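Local coordinates for polymerase X (Deinococcus radiodurans, PDB 2W9M), which probably extends DNA by adding deoxyribonucleotides as a family X DNA polymerase used in repair, and carries a further, zinc-binding domain, at residues 120-129 / 164-172. Sequence-based numbering, arbitrary orientation.
Sequences SLERLREAAE and RAGLAVAEE
Glu122 and Arg164 meet through their aliphatic parts where helices 121-129 and 164-172 run 29° from parallel, their axes 9.9 Å apart at closest approach. In Glu122, CB lies 3.5 Å from Arg164 CD, and CG rests on Arg164 CG and CD. The chain then bends (chi2 55°), bringing CD over Ala168 CB and OE2 to 3.8 Å from Ala165 CA, while OE1 forms a salt bridge with Arg125 NH1. Beyond its own CD, Arg164 lays one guanidinium face over Ser120 CB, and its NH2 forms a salt bridge with Asp525. An alanine in place of Arg164 would probably leave Asp525 without its charge partner and uncover the methylenes of Glu122. The Arg125 guanidinium receives Glu122 OE1 at its edge, in plane, and has Val169 CG2 4.2 Å above its plane, over the centre. Its NH2 makes a salt bridge to Glu172 OE2 at 2.5 Å, with the two planes turned 76° apart, and its NE forms another with Glu229. Glu129 joins by a long salt bridge to Arg125 NH2, and its OE2 also hydrogen-bonds Tyr228. The arrangement is a largely buried interhelical salt-bridge network centred on one arginine, joining helix 121-130 to helix 163-176 within the family X polymerase region.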
loop_
_atom_site.group_PDB
_atom_site.type_symbol
_atom_site.label_atom_id
_atom_site.label_comp_id
_atom_site.label_asym_id
_atom_site.label_seq_id
_atom_site.Cartn_x
_atom_site.Cartn_y
_atom_site.Cartn_z
ATOM N N SER A 120 -6.639 -2.736 8.088
ATOM C CA SER A 120 -6.927 -1.452 7.449
ATOM C C SER A 120 -8.380 -1.032 7.593
ATOM O O SER A 120 -9.245 -1.846 7.905
ATOM C CB SER A 120 -6.530 -1.477 5.970
ATOM O OG SER A 120 -7.341 -2.374 5.230
ATOM N N LEU A 121 -8.637 0.251 7.370
ATOM C CA LEU A 121 -9.991 0.782 7.410
ATOM C C LEU A 121 -10.925 0.003 6.494
ATOM O O LEU A 121 -12.036 -0.367 6.883
ATOM C CB LEU A 121 -9.987 2.258 7.014
ATOM C CG LEU A 121 -10.075 3.227 8.192
ATOM C CD1 LEU A 121 -9.519 2.593 9.458
ATOM C CD2 LEU A 121 -9.380 4.535 7.862
ATOM N N GLU A 122 -10.468 -0.243 5.275
ATOM C CA GLU A 122 -11.269 -0.965 4.299
ATOM C C GLU A 122 -11.569 -2.396 4.743
ATOM O O GLU A 122 -12.696 -2.872 4.614
ATOM C CB GLU A 122 -10.574 -0.963 2.937
ATOM C CG GLU A 122 -11.124 -1.982 1.960
ATOM C CD GLU A 122 -12.620 -1.846 1.753
ATOM O OE1 GLU A 122 -13.248 -2.850 1.361
ATOM O OE2 GLU A 122 -13.169 -0.747 1.987
ATOM N N ARG A 123 -10.551 -3.077 5.258
ATOM C CA ARG A 123 -10.698 -4.449 5.739
ATOM C C ARG A 123 -11.562 -4.519 7.007
ATOM O O ARG A 123 -12.249 -5.515 7.246
ATOM C CB ARG A 123 -9.316 -5.068 5.982
ATOM C CG ARG A 123 -9.334 -6.447 6.611
ATOM C CD ARG A 123 -9.702 -7.523 5.605
ATOM N NE ARG A 123 -9.679 -8.851 6.215
ATOM C CZ ARG A 123 -10.734 -9.443 6.772
ATOM N NH1 ARG A 123 -11.912 -8.831 6.792
ATOM N NH2 ARG A 123 -10.608 -10.650 7.305
ATOM N N LEU A 124 -11.523 -3.458 7.811
ATOM C CA LEU A 124 -12.384 -3.343 8.981
ATOM C C LEU A 124 -13.825 -3.192 8.519
ATOM O O LEU A 124 -14.739 -3.793 9.086
ATOM C CB LEU A 124 -11.994 -2.124 9.820
ATOM C CG LEU A 124 -12.116 -2.183 11.347
ATOM C CD1 LEU A 124 -12.094 -0.773 11.926
ATOM C CD2 LEU A 124 -13.358 -2.921 11.803
ATOM N N ARG A 125 -14.026 -2.383 7.482
ATOM C CA ARG A 125 -15.365 -2.135 6.959
ATOM C C ARG A 125 -15.989 -3.410 6.405
ATOM O O ARG A 125 -17.189 -3.639 6.550
ATOM C CB ARG A 125 -15.340 -1.063 5.878
ATOM C CG ARG A 125 -16.670 -0.904 5.182
ATOM C CD ARG A 125 -16.511 -0.295 3.812
ATOM N NE ARG A 125 -17.351 -1.000 2.854
ATOM C CZ ARG A 125 -16.897 -1.922 2.013
ATOM N NH1 ARG A 125 -15.611 -2.230 2.003
ATOM N NH2 ARG A 125 -17.725 -2.527 1.177
ATOM N N GLU A 126 -15.170 -4.238 5.773
ATOM C CA GLU A 126 -15.644 -5.518 5.264
ATOM C C GLU A 126 -15.968 -6.475 6.407
ATOM O O GLU A 126 -16.953 -7.214 6.351
ATOM C CB GLU A 126 -14.604 -6.141 4.334
ATOM C CG GLU A 126 -14.385 -5.352 3.056
ATOM C CD GLU A 126 -13.106 -5.740 2.340
ATOM O OE1 GLU A 126 -12.213 -6.333 2.986
ATOM O OE2 GLU A 126 -12.991 -5.451 1.129
ATOM N N ALA A 127 -15.137 -6.459 7.445
ATOM C CA ALA A 127 -15.352 -7.324 8.600
ATOM C C ALA A 127 -16.676 -6.998 9.272
ATOM O O ALA A 127 -17.382 -7.893 9.730
ATOM C CB ALA A 127 -14.211 -7.194 9.588
ATOM N N ALA A 128 -17.009 -5.713 9.320
ATOM C CA ALA A 128 -18.283 -5.279 9.877
ATOM C C ALA A 128 -19.423 -5.783 8.996
ATOM O O ALA A 128 -20.426 -6.301 9.486
ATOM C CB ALA A 128 -18.325 -3.755 9.994
ATOM N N GLU A 129 -19.245 -5.628 7.690
ATOM C CA GLU A 129 -20.227 -6.034 6.692
ATOM C C GLU A 129 -20.603 -7.511 6.825
ATOM O O GLU A 129 -21.774 -7.874 6.741
ATOM C CB GLU A 129 -19.637 -5.804 5.304
ATOM C CG GLU A 129 -20.632 -5.468 4.219
ATOM C CD GLU A 129 -20.739 -3.979 3.995
ATOM O OE1 GLU A 129 -20.797 -3.234 4.995
ATOM O OE2 GLU A 129 -20.759 -3.554 2.821
ATOM N N ARG A 164 -7.788 0.992 -2.658
ATOM C CA ARG A 164 -8.354 -0.195 -2.022
ATOM C C ARG A 164 -9.850 -0.042 -1.747
ATOM O O ARG A 164 -10.643 -0.889 -2.142
ATOM C CB ARG A 164 -7.609 -0.519 -0.721
ATOM C CG ARG A 164 -8.130 -1.759 -0.016
ATOM C CD ARG A 164 -7.569 -1.913 1.394
ATOM N NE ARG A 164 -6.150 -2.256 1.405
ATOM C CZ ARG A 164 -5.191 -1.452 1.852
ATOM N NH1 ARG A 164 -5.501 -0.254 2.332
ATOM N NH2 ARG A 164 -3.925 -1.846 1.822
ATOM N N ALA A 165 -10.227 1.041 -1.071
ATOM C CA ALA A 165 -11.631 1.305 -0.757
ATOM C C ALA A 165 -12.487 1.473 -2.009
ATOM O O ALA A 165 -13.560 0.886 -2.117
ATOM C CB ALA A 165 -11.756 2.532 0.139
ATOM N N GLY A 166 -12.012 2.280 -2.952
ATOM C CA GLY A 166 -12.738 2.506 -4.189
ATOM C C GLY A 166 -12.954 1.231 -4.988
ATOM O O GLY A 166 -14.033 0.990 -5.524
ATOM N N LEU A 167 -11.919 0.405 -5.065
ATOM C CA LEU A 167 -11.987 -0.833 -5.835
ATOM C C LEU A 167 -12.878 -1.865 -5.147
ATOM O O LEU A 167 -13.669 -2.543 -5.799
ATOM C CB LEU A 167 -10.582 -1.400 -6.055
ATOM C CG LEU A 167 -10.367 -2.440 -7.156
ATOM C CD1 LEU A 167 -11.145 -2.070 -8.401
ATOM C CD2 LEU A 167 -8.882 -2.570 -7.475
ATOM N N ALA A 168 -12.746 -1.977 -3.827
ATOM C CA ALA A 168 -13.584 -2.883 -3.045
ATOM C C ALA A 168 -15.064 -2.537 -3.185
ATOM O O ALA A 168 -15.893 -3.415 -3.408
ATOM C CB ALA A 168 -13.171 -2.855 -1.578
ATOM N N VAL A 169 -15.391 -1.255 -3.052
ATOM C CA VAL A 169 -16.778 -0.814 -3.162
ATOM C C VAL A 169 -17.335 -1.040 -4.569
ATOM O O VAL A 169 -18.460 -1.512 -4.726
ATOM C CB VAL A 169 -16.950 0.659 -2.741
ATOM C CG1 VAL A 169 -18.349 1.149 -3.085
ATOM C CG2 VAL A 169 -16.670 0.813 -1.247
ATOM N N ALA A 170 -16.548 -0.718 -5.590
ATOM C CA ALA A 170 -16.983 -0.954 -6.965
ATOM C C ALA A 170 -17.206 -2.444 -7.223
ATOM O O ALA A 170 -18.181 -2.831 -7.870
ATOM C CB ALA A 170 -15.989 -0.380 -7.959
ATOM N N GLU A 171 -16.306 -3.279 -6.715
ATOM C CA GLU A 171 -16.458 -4.730 -6.847
ATOM C C GLU A 171 -17.716 -5.245 -6.141
ATOM O O GLU A 171 -18.415 -6.113 -6.661
ATOM C CB GLU A 171 -15.207 -5.459 -6.343
ATOM C CG GLU A 171 -15.487 -6.676 -5.455
ATOM C CD GLU A 171 -15.055 -6.475 -3.998
ATOM O OE1 GLU A 171 -13.832 -6.360 -3.745
ATOM O OE2 GLU A 171 -15.934 -6.451 -3.104
ATOM N N GLU A 172 -18.010 -4.690 -4.969
ATOM C CA GLU A 172 -19.184 -5.087 -4.198
ATOM C C GLU A 172 -20.491 -4.689 -4.884
ATOM O O GLU A 172 -21.427 -5.487 -4.949
ATOM C CB GLU A 172 -19.127 -4.494 -2.786
ATOM C CG GLU A 172 -20.164 -5.058 -1.827
ATOM C CD GLU A 172 -20.103 -4.413 -0.453
ATOM O OE1 GLU A 172 -20.544 -5.051 0.530
ATOM O OE2 GLU A 172 -19.610 -3.269 -0.355
#